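Local coordinates for nitroreductase-like family protein (Bacillus cereus, PDB 2I7H) that belongs to the nitroreductase-like family of flavoproteins and binds flavin mononucleotide, at residues A[65-73]-A[141-151]. Residues are numbered along the deposited sequence; the frame is centred on the assembly and turned at random.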
loop_
_atom_site.group_PDB
_atom_site.type_symbol
_atom_site.label_atom_id
_atom_site.label_comp_id
_atom_site.label_asym_id
_atom_site.label_seq_id
_atom_site.Cartn_x
_atom_site.Cartn_y
_atom_site.Cartn_z
ATOM N N LEU A 65 15.998 20.316 -2.773
ATOM C CA LEU A 65 15.449 19.435 -1.759
ATOM C C LEU A 65 16.366 19.442 -0.561
ATOM O O LEU A 65 15.904 19.569 0.570
ATOM C CB LEU A 65 15.365 17.999 -2.286
ATOM C CG LEU A 65 14.208 17.100 -1.847
ATOM C CD1 LEU A 65 14.665 15.661 -1.713
ATOM C CD2 LEU A 65 13.547 17.548 -0.605
ATOM N N VAL A 66 17.662 19.276 -0.817
ATOM C CA VAL A 66 18.651 19.304 0.251
ATOM C C VAL A 66 18.551 20.589 1.064
ATOM O O VAL A 66 18.545 20.536 2.294
ATOM C CB VAL A 66 20.087 19.083 -0.259
ATOM C CG1 VAL A 66 21.096 19.437 0.820
ATOM C CG2 VAL A 66 20.269 17.652 -0.670
ATOM N N ASP A 67 18.461 21.724 0.376
ATOM C CA ASP A 67 18.362 23.019 1.036
ATOM C C ASP A 67 17.124 23.074 1.959
ATOM O O ASP A 67 17.219 23.498 3.108
ATOM C CB ASP A 67 18.379 24.162 0.002
ATOM C CG ASP A 67 19.771 24.386 -0.630
ATOM O OD1 ASP A 67 20.757 23.722 -0.228
ATOM O OD2 ASP A 67 19.878 25.242 -1.539
ATOM N N ALA A 68 15.983 22.603 1.458
ATOM C CA ALA A 68 14.767 22.462 2.260
ATOM C C ALA A 68 14.964 21.527 3.465
ATOM O O ALA A 68 14.544 21.854 4.578
ATOM C CB ALA A 68 13.587 22.040 1.392
ATOM N N VAL A 69 15.648 20.403 3.265
ATOM C CA VAL A 69 15.920 19.488 4.376
ATOM C C VAL A 69 16.743 20.169 5.473
ATOM O O VAL A 69 16.380 20.133 6.653
ATOM C CB VAL A 69 16.650 18.175 3.934
ATOM C CG1 VAL A 69 17.018 17.359 5.166
ATOM C CG2 VAL A 69 15.770 17.342 3.004
ATOM N N LEU A 70 17.867 20.763 5.069
ATOM C CA LEU A 70 18.790 21.359 6.011
ATOM C C LEU A 70 18.200 22.552 6.770
ATOM O O LEU A 70 18.483 22.733 7.946
ATOM C CB LEU A 70 20.096 21.730 5.309
ATOM C CG LEU A 70 20.891 20.543 4.778
ATOM C CD1 LEU A 70 22.240 21.036 4.302
ATOM C CD2 LEU A 70 21.052 19.436 5.827
ATOM N N ASN A 71 17.446 23.395 6.066
ATOM C CA ASN A 71 16.868 24.609 6.645
ATOM C C ASN A 71 15.806 24.274 7.671
ATOM O O ASN A 71 15.374 25.134 8.441
ATOM C CB ASN A 71 16.276 25.513 5.558
ATOM C CG ASN A 71 17.337 26.237 4.767
ATOM O OD1 ASN A 71 18.475 26.380 5.216
ATOM N ND2 ASN A 71 16.975 26.706 3.575
ATOM N N SER A 72 15.390 22.998 7.668
ATOM C CA SER A 72 14.347 22.458 8.564
ATOM C C SER A 72 14.887 21.883 9.878
ATOM O O SER A 72 14.128 21.674 10.816
ATOM C CB SER A 72 13.484 21.403 7.843
ATOM O OG SER A 72 14.044 20.087 7.891
ATOM N N PHE A 73 16.187 21.612 9.924
ATOM C CA PHE A 73 16.863 21.109 11.107
ATOM C C PHE A 73 17.149 22.209 12.110
ATOM O O PHE A 73 17.410 23.365 11.735
ATOM C CB PHE A 73 18.181 20.403 10.744
ATOM C CG PHE A 73 18.001 19.108 9.992
ATOM C CD1 PHE A 73 19.076 18.546 9.292
ATOM C CD2 PHE A 73 16.761 18.457 9.954
ATOM C CE1 PHE A 73 18.925 17.351 8.577
ATOM C CE2 PHE A 73 16.599 17.266 9.247
ATOM C CZ PHE A 73 17.675 16.706 8.565
ATOM N N LEU A 141 11.095 14.228 9.415
ATOM C CA LEU A 141 11.358 15.254 8.396
ATOM C C LEU A 141 10.075 15.547 7.604
ATOM O O LEU A 141 9.731 16.704 7.362
ATOM C CB LEU A 141 12.509 14.811 7.484
ATOM C CG LEU A 141 12.697 15.582 6.179
ATOM C CD1 LEU A 141 13.349 16.980 6.473
ATOM C CD2 LEU A 141 13.508 14.736 5.166
ATOM N N ASN A 142 9.350 14.480 7.275
ATOM C CA ASN A 142 8.130 14.535 6.498
ATOM C C ASN A 142 6.972 15.214 7.228
ATOM O O ASN A 142 5.966 15.565 6.604
ATOM C CB ASN A 142 7.728 13.120 6.076
ATOM C CG ASN A 142 8.798 12.418 5.224
ATOM O OD1 ASN A 142 9.866 12.988 4.953
ATOM N ND2 ASN A 142 8.501 11.178 4.778
ATOM N N TYR A 143 7.112 15.408 8.537
ATOM C CA TYR A 143 6.053 16.041 9.350
ATOM C C TYR A 143 6.428 17.458 9.783
ATOM O O TYR A 143 5.616 18.178 10.360
ATOM C CB TYR A 143 5.697 15.174 10.588
ATOM C CG TYR A 143 5.204 13.781 10.279
ATOM C CD1 TYR A 143 6.087 12.783 9.851
ATOM C CD2 TYR A 143 3.854 13.451 10.438
ATOM C CE1 TYR A 143 5.634 11.478 9.554
ATOM C CE2 TYR A 143 3.375 12.159 10.179
ATOM C CZ TYR A 143 4.265 11.187 9.736
ATOM O OH TYR A 143 3.806 9.932 9.483
ATOM N N ASN A 144 7.673 17.840 9.490
ATOM C CA ASN A 144 8.238 19.124 9.881
ATOM C C ASN A 144 7.656 20.249 9.017
ATOM O O ASN A 144 7.850 20.256 7.802
ATOM C CB ASN A 144 9.768 19.058 9.780
ATOM C CG ASN A 144 10.438 20.233 10.432
ATOM O OD1 ASN A 144 9.961 21.351 10.345
ATOM N ND2 ASN A 144 11.567 19.989 11.078
ATOM N N PRO A 145 6.900 21.179 9.635
ATOM C CA PRO A 145 6.245 22.231 8.861
ATOM C C PRO A 145 7.235 23.131 8.116
ATOM O O PRO A 145 6.884 23.711 7.077
ATOM C CB PRO A 145 5.433 23.009 9.922
ATOM C CG PRO A 145 6.029 22.656 11.219
ATOM C CD PRO A 145 6.577 21.264 11.065
ATOM N N LEU A 146 8.466 23.209 8.635
ATOM C CA LEU A 146 9.559 23.906 7.971
ATOM C C LEU A 146 9.988 23.249 6.655
ATOM O O LEU A 146 10.254 23.948 5.681
ATOM C CB LEU A 146 10.769 24.075 8.907
ATOM C CG LEU A 146 10.693 25.124 10.029
ATOM C CD1 LEU A 146 11.877 24.992 10.981
ATOM C CD2 LEU A 146 10.547 26.552 9.498
ATOM N N PHE A 147 10.061 21.921 6.636
ATOM C CA PHE A 147 10.373 21.181 5.423
ATOM C C PHE A 147 9.217 21.251 4.409
ATOM O O PHE A 147 9.435 21.454 3.207
ATOM C CB PHE A 147 10.744 19.724 5.768
ATOM C CG PHE A 147 10.985 18.862 4.568
ATOM C CD1 PHE A 147 10.117 17.808 4.269
ATOM C CD2 PHE A 147 12.045 19.136 3.695
ATOM C CE1 PHE A 147 10.316 17.028 3.142
ATOM C CE2 PHE A 147 12.252 18.359 2.570
ATOM C CZ PHE A 147 11.375 17.295 2.292
ATOM N N ILE A 148 7.995 21.098 4.912
ATOM C CA ILE A 148 6.789 21.057 4.087
ATOM C C ILE A 148 6.582 22.362 3.309
ATOM O O ILE A 148 6.264 22.336 2.116
ATOM C CB ILE A 148 5.542 20.719 4.945
ATOM C CG1 ILE A 148 5.693 19.325 5.577
ATOM C CG2 ILE A 148 4.270 20.794 4.105
ATOM C CD1 ILE A 148 4.872 19.090 6.889
ATOM N N GLU A 149 6.757 23.490 4.000
ATOM C CA GLU A 149 6.703 24.823 3.393
ATOM C C GLU A 149 7.942 25.020 2.514
ATOM O O GLU A 149 7.848 25.519 1.402
ATOM C CB GLU A 149 6.555 25.901 4.492
ATOM C CG GLU A 149 7.332 27.175 4.303
ATOM C CD GLU A 149 8.500 27.359 5.319
ATOM O OE1 GLU A 149 9.700 27.278 4.907
ATOM O OE2 GLU A 149 8.215 27.614 6.524
ATOM N N GLY A 150 9.092 24.573 3.022
ATOM C CA GLY A 150 10.359 24.587 2.294
ATOM C C GLY A 150 10.356 23.952 0.909
ATOM O O GLY A 150 11.075 24.417 0.034
ATOM N N ILE A 151 9.563 22.891 0.704
ATOM C CA ILE A 151 9.432 22.295 -0.643
ATOM C C ILE A 151 8.172 22.759 -1.394
ATOM O O ILE A 151 7.822 22.181 -2.427
ATOM C CB ILE A 151 9.525 20.737 -0.662
ATOM C CG1 ILE A 151 8.398 20.088 0.169
ATOM C CG2 ILE A 151 10.910 20.256 -0.260
ATOM C CD1 ILE A 151 8.313 18.565 0.034
HETATM O O HOH W 1 12.950 24.041 4.636
HETATM O O HOH W 2 13.312 17.946 10.418
#
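A chi1 of 176° carries the F147 ring away from the backbone N and off helix 145-150 to meet L65, A68 and V69, while L141, turned likewise, sends CD1 over a face of that ring, offset toward the rim and 3.6 Å above its plane. The ring meets helix 65-71 partly with its edge: CD2 of L65 lies near the ring plane, 3.5 Å from F147 CE2, and V69 CG2 comes up obliquely. A flat, broad phenyl suits this place because several aliphatic groups can pack around it at once, and the F147 side chain also touches I159 and I162 of strand 157-167.

Where the backbones come closest, small residues face each other: the CA atoms of A68 and G150 are 4.9 Å apart, and A68 CB, a single methyl, rests 3.6 Å from I151 CG2. A water bridges the helices by donating to both A68 O and L146 O.

At the other end S72 fits between the segments, its CB against F147 CB. In the conformer modelled here its hydroxyl turns back to donate to V69 O at 2.6 Å, within its own segment and beside apolar L141 CD1. N144 does two jobs: OD1 caps helix 145-150 by accepting from L146 N, and ND2 gives a weak, bent bond (126°) to S72 O.

The helix segments run nearly antiparallel (155°), their axes 8.3 Å apart at closest approach. They form a peripheral helix pair, tied through F147 and L65 to the central antiparallel sheet, in the alpha-beta, FMN-binding fold of the nitroreductase family.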